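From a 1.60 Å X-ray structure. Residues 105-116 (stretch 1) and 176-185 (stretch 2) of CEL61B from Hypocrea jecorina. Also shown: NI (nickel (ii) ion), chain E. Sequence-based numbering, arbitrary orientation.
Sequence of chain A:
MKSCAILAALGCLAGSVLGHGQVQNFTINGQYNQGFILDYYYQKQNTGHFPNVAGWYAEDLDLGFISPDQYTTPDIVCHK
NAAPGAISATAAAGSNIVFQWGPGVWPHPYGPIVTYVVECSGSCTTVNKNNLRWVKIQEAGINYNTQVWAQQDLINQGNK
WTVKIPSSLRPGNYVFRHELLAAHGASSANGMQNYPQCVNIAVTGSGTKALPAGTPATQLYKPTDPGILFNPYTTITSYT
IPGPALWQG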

ATOM      1  N   VAL A 105     -16.786  -0.046  -6.068  1.00 27.79           N
ATOM      2  CA  VAL A 105     -16.665  -1.051  -5.007  1.00 26.97           C
ATOM      3  C   VAL A 105     -15.505  -2.013  -5.299  1.00 26.37           C
ATOM      4  O   VAL A 105     -15.331  -2.467  -6.435  1.00 25.72           O
ATOM      5  N   TRP A 106     -14.685  -2.297  -4.286  1.00 26.15           N
ATOM      6  CA  TRP A 106     -13.574  -3.236  -4.468  1.00 25.35           C
ATOM      7  C   TRP A 106     -14.059  -4.647  -4.906  1.00 25.68           C
ATOM      8  O   TRP A 106     -14.886  -5.249  -4.213  1.00 25.75           O
ATOM      9  N   PRO A 107     -13.580  -5.139  -6.071  1.00 25.52           N
ATOM     10  CA  PRO A 107     -14.009  -6.426  -6.693  1.00 25.91           C
ATOM     11  C   PRO A 107     -13.732  -7.799  -6.034  1.00 25.89           C
ATOM     12  O   PRO A 107     -14.098  -8.812  -6.628  1.00 25.31           O
ATOM     13  N   HIS A 108     -12.927  -7.916  -4.977  1.00 25.26           N
ATOM     14  CA  HIS A 108     -11.818  -8.886  -4.877  1.00 24.18           C
ATOM     15  C   HIS A 108     -11.929  -9.285  -3.396  1.00 23.53           C
ATOM     16  O   HIS A 108     -11.341  -8.641  -2.530  1.00 22.83           O
ATOM     17  N   PRO A 109     -12.782 -10.289  -3.077  1.00 22.53           N
ATOM     18  CA  PRO A 109     -13.049 -10.613  -1.670  1.00 22.24           C
ATOM     19  C   PRO A 109     -12.023 -11.549  -1.017  1.00 21.26           C
ATOM     20  O   PRO A 109     -12.089 -11.753   0.205  1.00 20.82           O
ATOM     21  N   TYR A 110     -11.091 -12.079  -1.801  1.00 20.75           N
ATOM     22  CA  TYR A 110     -10.057 -12.987  -1.311  1.00 20.36           C
ATOM     23  C   TYR A 110      -8.686 -12.315  -1.184  1.00 20.55           C
ATOM     24  O   TYR A 110      -8.163 -11.784  -2.168  1.00 20.91           O
ATOM     25  N   GLY A 111      -8.092 -12.392   0.002  1.00 18.82           N
ATOM     26  CA  GLY A 111      -6.708 -11.968   0.172  1.00 18.11           C
ATOM     27  C   GLY A 111      -6.433 -11.054   1.347  1.00 16.90           C
ATOM     28  O   GLY A 111      -7.343 -10.375   1.869  1.00 16.81           O
ATOM     29  N   PRO A 112      -5.140 -10.991   1.741  1.00 17.42           N
ATOM     30  CA  PRO A 112      -4.717 -10.154   2.865  1.00 17.41           C
ATOM     31  C   PRO A 112      -4.482  -8.683   2.486  1.00 16.75           C
ATOM     32  O   PRO A 112      -4.445  -8.326   1.308  1.00 17.08           O
ATOM     33  N   ILE A 113      -4.305  -7.874   3.517  1.00 16.62           N
ATOM     34  CA  ILE A 113      -4.021  -6.440   3.380  1.00 16.61           C
ATOM     35  C   ILE A 113      -2.824  -6.121   4.264  1.00 16.70           C
ATOM     36  O   ILE A 113      -2.804  -6.503   5.437  1.00 16.38           O
ATOM     37  N   VAL A 114      -1.811  -5.454   3.682  1.00 16.28           N
ATOM     38  CA  VAL A 114      -0.599  -5.096   4.440  1.00 15.88           C
ATOM     39  C   VAL A 114      -0.237  -3.626   4.153  1.00 15.40           C
ATOM     40  O   VAL A 114      -0.524  -3.109   3.062  1.00 15.86           O
ATOM     41  N   THR A 115       0.373  -2.968   5.148  1.00 15.60           N
ATOM     42  CA  THR A 115       0.856  -1.586   4.991  1.00 15.09           C
ATOM     43  C   THR A 115       2.274  -1.462   5.547  1.00 14.89           C
ATOM     44  O   THR A 115       2.597  -2.014   6.606  1.00 14.84           O
ATOM     45  N   TYR A 116       3.104  -0.727   4.808  1.00 15.20           N
ATOM     46  CA  TYR A 116       4.515  -0.527   5.186  1.00 14.88           C
ATOM     47  C   TYR A 116       4.797   0.971   5.288  1.00 15.45           C
ATOM     48  O   TYR A 116       4.049   1.807   4.731  1.00 16.14           O
ATOM     49  N   PHE A 176       4.186   5.970   3.017  1.00 15.73           N
ATOM     50  CA  PHE A 176       3.379   4.814   3.446  1.00 15.71           C
ATOM     51  C   PHE A 176       2.941   4.026   2.213  1.00 14.70           C
ATOM     52  O   PHE A 176       2.438   4.615   1.252  1.00 16.17           O
ATOM     53  N   ARG A 177       3.182   2.712   2.226  1.00 15.43           N
ATOM     54  CA  ARG A 177       2.885   1.841   1.091  1.00 15.13           C
ATOM     55  C   ARG A 177       1.803   0.865   1.537  1.00 15.32           C
ATOM     56  O   ARG A 177       2.084  -0.050   2.308  1.00 15.23           O
ATOM     57  N   HIS A 178       0.578   1.123   1.055  1.00 15.48           N
ATOM     58  CA  HIS A 178      -0.630   0.386   1.444  1.00 15.67           C
ATOM     59  C   HIS A 178      -0.970  -0.596   0.312  1.00 15.31           C
ATOM     60  O   HIS A 178      -1.051  -0.172  -0.857  1.00 16.27           O
ATOM     61  N   GLU A 179      -1.160  -1.892   0.627  1.00 15.35           N
ATOM     62  CA  GLU A 179      -1.196  -2.891  -0.441  1.00 15.18           C
ATOM     63  C   GLU A 179      -2.232  -3.992  -0.242  1.00 15.80           C
ATOM     64  O   GLU A 179      -2.276  -4.606   0.809  1.00 16.04           O
ATOM     65  N   LEU A 180      -3.020  -4.249  -1.283  1.00 16.61           N
ATOM     66  CA  LEU A 180      -3.970  -5.364  -1.281  1.00 16.57           C
ATOM     67  C   LEU A 180      -3.369  -6.468  -2.118  1.00 16.68           C
ATOM     68  O   LEU A 180      -2.901  -6.232  -3.243  1.00 16.57           O
ATOM     69  N   LEU A 181      -3.366  -7.688  -1.583  1.00 16.15           N
ATOM     70  CA  LEU A 181      -2.865  -8.822  -2.360  1.00 17.35           C
ATOM     71  C   LEU A 181      -4.070  -9.705  -2.697  1.00 17.95           C
ATOM     72  O   LEU A 181      -4.431 -10.584  -1.898  1.00 18.42           O
ATOM     73  N   ALA A 182      -4.693  -9.446  -3.849  1.00 17.99           N
ATOM     74  CA  ALA A 182      -5.927 -10.173  -4.253  1.00 18.12           C
ATOM     75  C   ALA A 182      -5.550 -11.580  -4.707  1.00 18.43           C
ATOM     76  O   ALA A 182      -4.736 -11.798  -5.638  1.00 17.55           O
ATOM     77  N   ALA A 183      -6.158 -12.562  -4.021  1.00 18.89           N
ATOM     78  CA  ALA A 183      -5.690 -13.929  -4.062  1.00 19.13           C
ATOM     79  C   ALA A 183      -6.617 -14.925  -4.795  1.00 20.26           C
ATOM     80  O   ALA A 183      -6.348 -16.113  -4.755  1.00 20.43           O
ATOM     81  N   HIS A 184      -7.668 -14.431  -5.449  1.00 20.90           N
ATOM     82  CA  HIS A 184      -8.590 -15.330  -6.202  1.00 22.92           C
ATOM     83  C   HIS A 184      -7.875 -16.247  -7.199  1.00 23.49           C
ATOM     84  O   HIS A 184      -8.349 -17.379  -7.468  1.00 23.79           O
ATOM     85  N   GLY A 185      -6.757 -15.775  -7.760  1.00 22.60           N
ATOM     86  CA  GLY A 185      -5.937 -16.555  -8.686  1.00 22.02           C
ATOM     87  C   GLY A 185      -4.649 -17.143  -8.137  1.00 21.53           C
ATOM     88  O   GLY A 185      -3.822 -17.662  -8.892  1.00 21.72           O
TER

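What holds the side chains in register? Residues 113-116 and 176-182 run antiparallel as neighbouring strands, so paired residues send their side chains to the same face of the sheet. Ile-113, Leu-180, Thr-115 and His-178 share one face; Val-114, Glu-179, Tyr-116 and Arg-177 share the other. Backbone hydrogen bonds fix this pairing at both Val-114 with Glu-179 and Tyr-116 with Arg-177; in the latter pair, Tyr-116 N to Arg-177 O and Arg-177 N to Tyr-116 O are each 2.8 Å.

How is Tyr-116, which has the largest area covered by the other stretch, accommodated? With chi1 m and chi2 near -96°, its ring lies beside the charged pair of the opposing strand. Arg-177, extended with its first three chi angles all t, brings its guanidinium up to the ring, and Tyr-116 CE2 meets the edge of that group at 3.4 Å from Arg-177 NH1. Glu-179, t at chi1 and chi2, forms a salt bridge with this arginine, Arg-177 NH1 to Glu-179 OE1 being 2.8 Å; a second hydrogen bond joins Arg-177 NH2 to Glu-179 OE2 at 3.0 Å. The same OE1 of Glu-179 approaches the edge of the tyrosine ring, 3.9 Å from Tyr-116 CE2. Val-114, m, continues this face: its CG2 lies 3.6 Å from Glu-179 OE1 and makes an apolar contact with Leu-181 CD1 at 3.7 Å.

What does Leu-180 do on the other face? Its m, t rotamer brings the end of the side chain nearer to stretch 1 and lets its two methyl groups reach different neighbours. CD1 sits over the six-membered ring of Trp-106, 3.4 Å from Trp-106 CZ2, in a CH-pi contact only 15° off the ring normal; Trp-106 (chi1 t) points toward the strand and offers a flat surface to the methyl. CD2 of Leu-180 packs 3.8 Å from CG1 of Ile-113, which is m, t. Farther along this face the packing turns polar: His-178, t at chi1, donates from ND1 to OG1 of Thr-115 at 3.0 Å, while its CE1 lies 3.7 Å from Ile-113 CG2.

Where does the contact reach the metal? Beyond the paired strand residues, His-108 points toward stretch 2 with chi1 m, its CB resting 3.8 Å from Ala-182 CB. Its NE2 binds the nickel ion at 2.1 Å, alongside water 1, whose O is also 2.1 Å from NI, and atoms from elsewhere in the structure; water 2, modelled with its O 1.2 Å from NI, is too close to be read as an ordinary ligand. His-184, chi1 p, brings its ring close to that of His-108: the planes are tilted by 18° and the centroids lie 4.4 Å apart, but the rings are slid so that they barely overlap. Tyr-110, chi1 m, also points toward stretch 2 and flanks His-184, while its carbonyl accepts a hydrogen bond from the backbone of stretch 2, Ala-183 N to Tyr-110 O being 2.8 Å.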

ATOM      1  CB  VAL A 105     -18.007  -1.828  -4.817  1.00 26.72           C
ATOM      2  CG1 VAL A 105     -17.902  -2.821  -3.664  1.00 27.39           C
ATOM      3  CG2 VAL A 105     -19.141  -0.838  -4.538  1.00 27.81           C
ATOM      4  CB  TRP A 106     -12.683  -3.299  -3.213  1.00 24.55           C
ATOM      5  CG  TRP A 106     -11.485  -4.205  -3.357  1.00 22.56           C
ATOM      6  CD1 TRP A 106     -11.280  -5.393  -2.709  1.00 21.32           C
ATOM      7  CD2 TRP A 106     -10.327  -3.997  -4.181  1.00 21.34           C
ATOM      8  NE1 TRP A 106     -10.089  -5.942  -3.083  1.00 21.97           N
ATOM      9  CE2 TRP A 106      -9.476  -5.110  -3.988  1.00 22.15           C
ATOM     10  CE3 TRP A 106      -9.924  -2.975  -5.059  1.00 21.60           C
ATOM     11  CZ2 TRP A 106      -8.235  -5.243  -4.644  1.00 22.05           C
ATOM     12  CZ3 TRP A 106      -8.691  -3.118  -5.722  1.00 21.68           C
ATOM     13  CH2 TRP A 106      -7.868  -4.238  -5.512  1.00 21.11           C
ATOM     14  CB  PRO A 107     -13.558  -6.316  -8.142  1.00 26.72           C
ATOM     15  CG  PRO A 107     -12.408  -5.379  -8.086  1.00 25.20           C
ATOM     16  CD  PRO A 107     -12.648  -4.413  -6.955  1.00 26.07           C
ATOM     17  CB  HIS A 108     -10.408  -8.413  -5.203  1.00 24.48           C
ATOM     18  CG  HIS A 108     -10.152  -8.255  -6.665  1.00 24.67           C
ATOM     19  ND1 HIS A 108     -10.689  -9.099  -7.620  1.00 24.40           N
ATOM     20  CD2 HIS A 108      -9.422  -7.337  -7.337  1.00 22.95           C
ATOM     21  CE1 HIS A 108     -10.305  -8.698  -8.818  1.00 26.44           C
ATOM     22  NE2 HIS A 108      -9.530  -7.636  -8.673  1.00 22.74           N
ATOM     23  CB  PRO A 109     -14.423 -11.308  -1.743  1.00 21.90           C
ATOM     24  CG  PRO A 109     -14.359 -12.052  -3.027  1.00 22.41           C
ATOM     25  CD  PRO A 109     -13.610 -11.108  -3.991  1.00 23.14           C
ATOM     26  CB  TYR A 110      -9.889 -14.175  -2.256  1.00 21.62           C
ATOM     27  CG  TYR A 110     -11.103 -15.089  -2.405  1.00 21.41           C
ATOM     28  CD1 TYR A 110     -11.269 -16.178  -1.550  1.00 24.36           C
ATOM     29  CD2 TYR A 110     -12.053 -14.869  -3.399  1.00 22.84           C
ATOM     30  CE1 TYR A 110     -12.364 -17.037  -1.691  1.00 24.96           C
ATOM     31  CE2 TYR A 110     -13.161 -15.719  -3.543  1.00 24.96           C
ATOM     32  CZ  TYR A 110     -13.295 -16.793  -2.678  1.00 25.23           C
ATOM     33  OH  TYR A 110     -14.377 -17.647  -2.804  1.00 24.72           O
ATOM     34  CB  PRO A 112      -3.389 -10.784   3.273  1.00 17.22           C
ATOM     35  CG  PRO A 112      -2.787 -11.242   1.947  1.00 18.56           C
ATOM     36  CD  PRO A 112      -4.014 -11.739   1.158  1.00 17.21           C
ATOM     37  CB  ILE A 113      -5.247  -5.586   3.830  1.00 17.19           C
ATOM     38  CG1 ILE A 113      -6.483  -5.947   2.982  1.00 17.14           C
ATOM     39  CG2 ILE A 113      -4.915  -4.092   3.762  1.00 16.59           C
ATOM     40  CD1 ILE A 113      -7.704  -5.104   3.266  1.00 18.38           C
ATOM     41  CB  VAL A 114       0.607  -6.017   4.068  1.00 16.71           C
ATOM     42  CG1 VAL A 114       0.358  -7.489   4.471  1.00 16.28           C
ATOM     43  CG2 VAL A 114       0.927  -5.930   2.559  1.00 18.60           C
ATOM     44  CB  THR A 115      -0.069  -0.567   5.693  1.00 15.03           C
ATOM     45  OG1 THR A 115      -1.423  -0.841   5.304  1.00 17.00           O
ATOM     46  CG2 THR A 115       0.246   0.871   5.287  1.00 15.08           C
ATOM     47  CB  TYR A 116       5.450  -1.119   4.117  1.00 14.50           C
ATOM     48  CG  TYR A 116       5.291  -2.606   3.840  1.00 14.56           C
ATOM     49  CD1 TYR A 116       6.107  -3.550   4.460  1.00 14.46           C
ATOM     50  CD2 TYR A 116       4.327  -3.063   2.919  1.00 13.97           C
ATOM     51  CE1 TYR A 116       5.953  -4.925   4.215  1.00 15.60           C
ATOM     52  CE2 TYR A 116       4.168  -4.420   2.664  1.00 15.91           C
ATOM     53  CZ  TYR A 116       4.990  -5.343   3.300  1.00 14.82           C
ATOM     54  OH  TYR A 116       4.852  -6.695   3.024  1.00 16.73           O
ATOM     55  CB  PHE A 176       2.168   5.279   4.250  1.00 16.32           C
ATOM     56  CG  PHE A 176       2.523   5.759   5.607  1.00 16.74           C
ATOM     57  CD1 PHE A 176       2.389   4.935   6.717  1.00 17.01           C
ATOM     58  CD2 PHE A 176       3.080   7.024   5.768  1.00 17.04           C
ATOM     59  CE1 PHE A 176       2.743   5.380   7.991  1.00 19.56           C
ATOM     60  CE2 PHE A 176       3.472   7.478   7.036  1.00 17.78           C
ATOM     61  CZ  PHE A 176       3.296   6.659   8.159  1.00 18.04           C
ATOM     62  CB  ARG A 177       4.159   1.114   0.637  1.00 14.76           C
ATOM     63  CG  ARG A 177       4.041   0.116  -0.512  1.00 14.65           C
ATOM     64  CD  ARG A 177       5.371  -0.611  -0.670  1.00 14.35           C
ATOM     65  NE  ARG A 177       5.291  -1.543  -1.796  1.00 16.03           N
ATOM     66  CZ  ARG A 177       4.718  -2.753  -1.711  1.00 15.64           C
ATOM     67  NH1 ARG A 177       4.210  -3.197  -0.537  1.00 15.06           N
ATOM     68  NH2 ARG A 177       4.657  -3.513  -2.813  1.00 14.98           N
ATOM     69  CB  HIS A 178      -1.760   1.398   1.660  1.00 15.91           C
ATOM     70  CG  HIS A 178      -3.087   0.777   1.994  1.00 17.88           C
ATOM     71  ND1 HIS A 178      -3.280  -0.043   3.090  1.00 18.42           N
ATOM     72  CD2 HIS A 178      -4.293   0.888   1.386  1.00 20.41           C
ATOM     73  CE1 HIS A 178      -4.549  -0.429   3.125  1.00 18.06           C
ATOM     74  NE2 HIS A 178      -5.182   0.119   2.104  1.00 18.92           N
ATOM     75  CB  GLU A 179       0.178  -3.525  -0.587  1.00 15.51           C
ATOM     76  CG  GLU A 179       0.317  -4.539  -1.737  1.00 15.00           C
ATOM     77  CD  GLU A 179       1.726  -5.080  -1.805  1.00 14.57           C
ATOM     78  OE1 GLU A 179       2.358  -5.276  -0.720  1.00 14.98           O
ATOM     79  OE2 GLU A 179       2.240  -5.314  -2.943  1.00 15.76           O
ATOM     80  CB  LEU A 180      -5.324  -4.941  -1.880  1.00 16.48           C
ATOM     81  CG  LEU A 180      -5.927  -3.628  -1.384  1.00 17.48           C
ATOM     82  CD1 LEU A 180      -7.265  -3.314  -2.066  1.00 18.59           C
ATOM     83  CD2 LEU A 180      -6.092  -3.579   0.090  1.00 18.89           C
ATOM     84  CB  LEU A 181      -1.832  -9.631  -1.589  1.00 18.10           C
ATOM     85  CG  LEU A 181      -0.477  -8.916  -1.343  1.00 19.72           C
ATOM     86  CD1 LEU A 181      -0.608  -8.034  -0.109  1.00 20.95           C
ATOM     87  CD2 LEU A 181       0.606  -9.943  -1.156  1.00 23.48           C
ATOM     88  CB  ALA A 182      -6.698  -9.387  -5.344  1.00 18.59           C
ATOM     89  CB  ALA A 183      -5.411 -14.434  -2.618  1.00 18.80           C
ATOM     90  CB  HIS A 184      -9.713 -14.551  -6.879  1.00 23.63           C
ATOM     91  CG  HIS A 184      -9.248 -13.323  -7.595  1.00 25.80           C
ATOM     92  ND1 HIS A 184      -9.096 -13.268  -8.964  1.00 28.86           N
ATOM     93  CD2 HIS A 184      -8.900 -12.101  -7.125  1.00 25.83           C
ATOM     94  CE1 HIS A 184      -8.675 -12.063  -9.308  1.00 23.19           C
ATOM     95  NE2 HIS A 184      -8.536 -11.339  -8.212  1.00 28.67           N
TER
HETATM   96 NI    NI E1231      -8.877  -6.213 -10.008  1.00 23.54          NI
HETATM   97  O   HOH W   1     -10.671  -6.322 -11.185  1.00 27.02           O
HETATM   98  O   HOH W   2      -8.211  -7.068 -10.552  1.00 11.52           O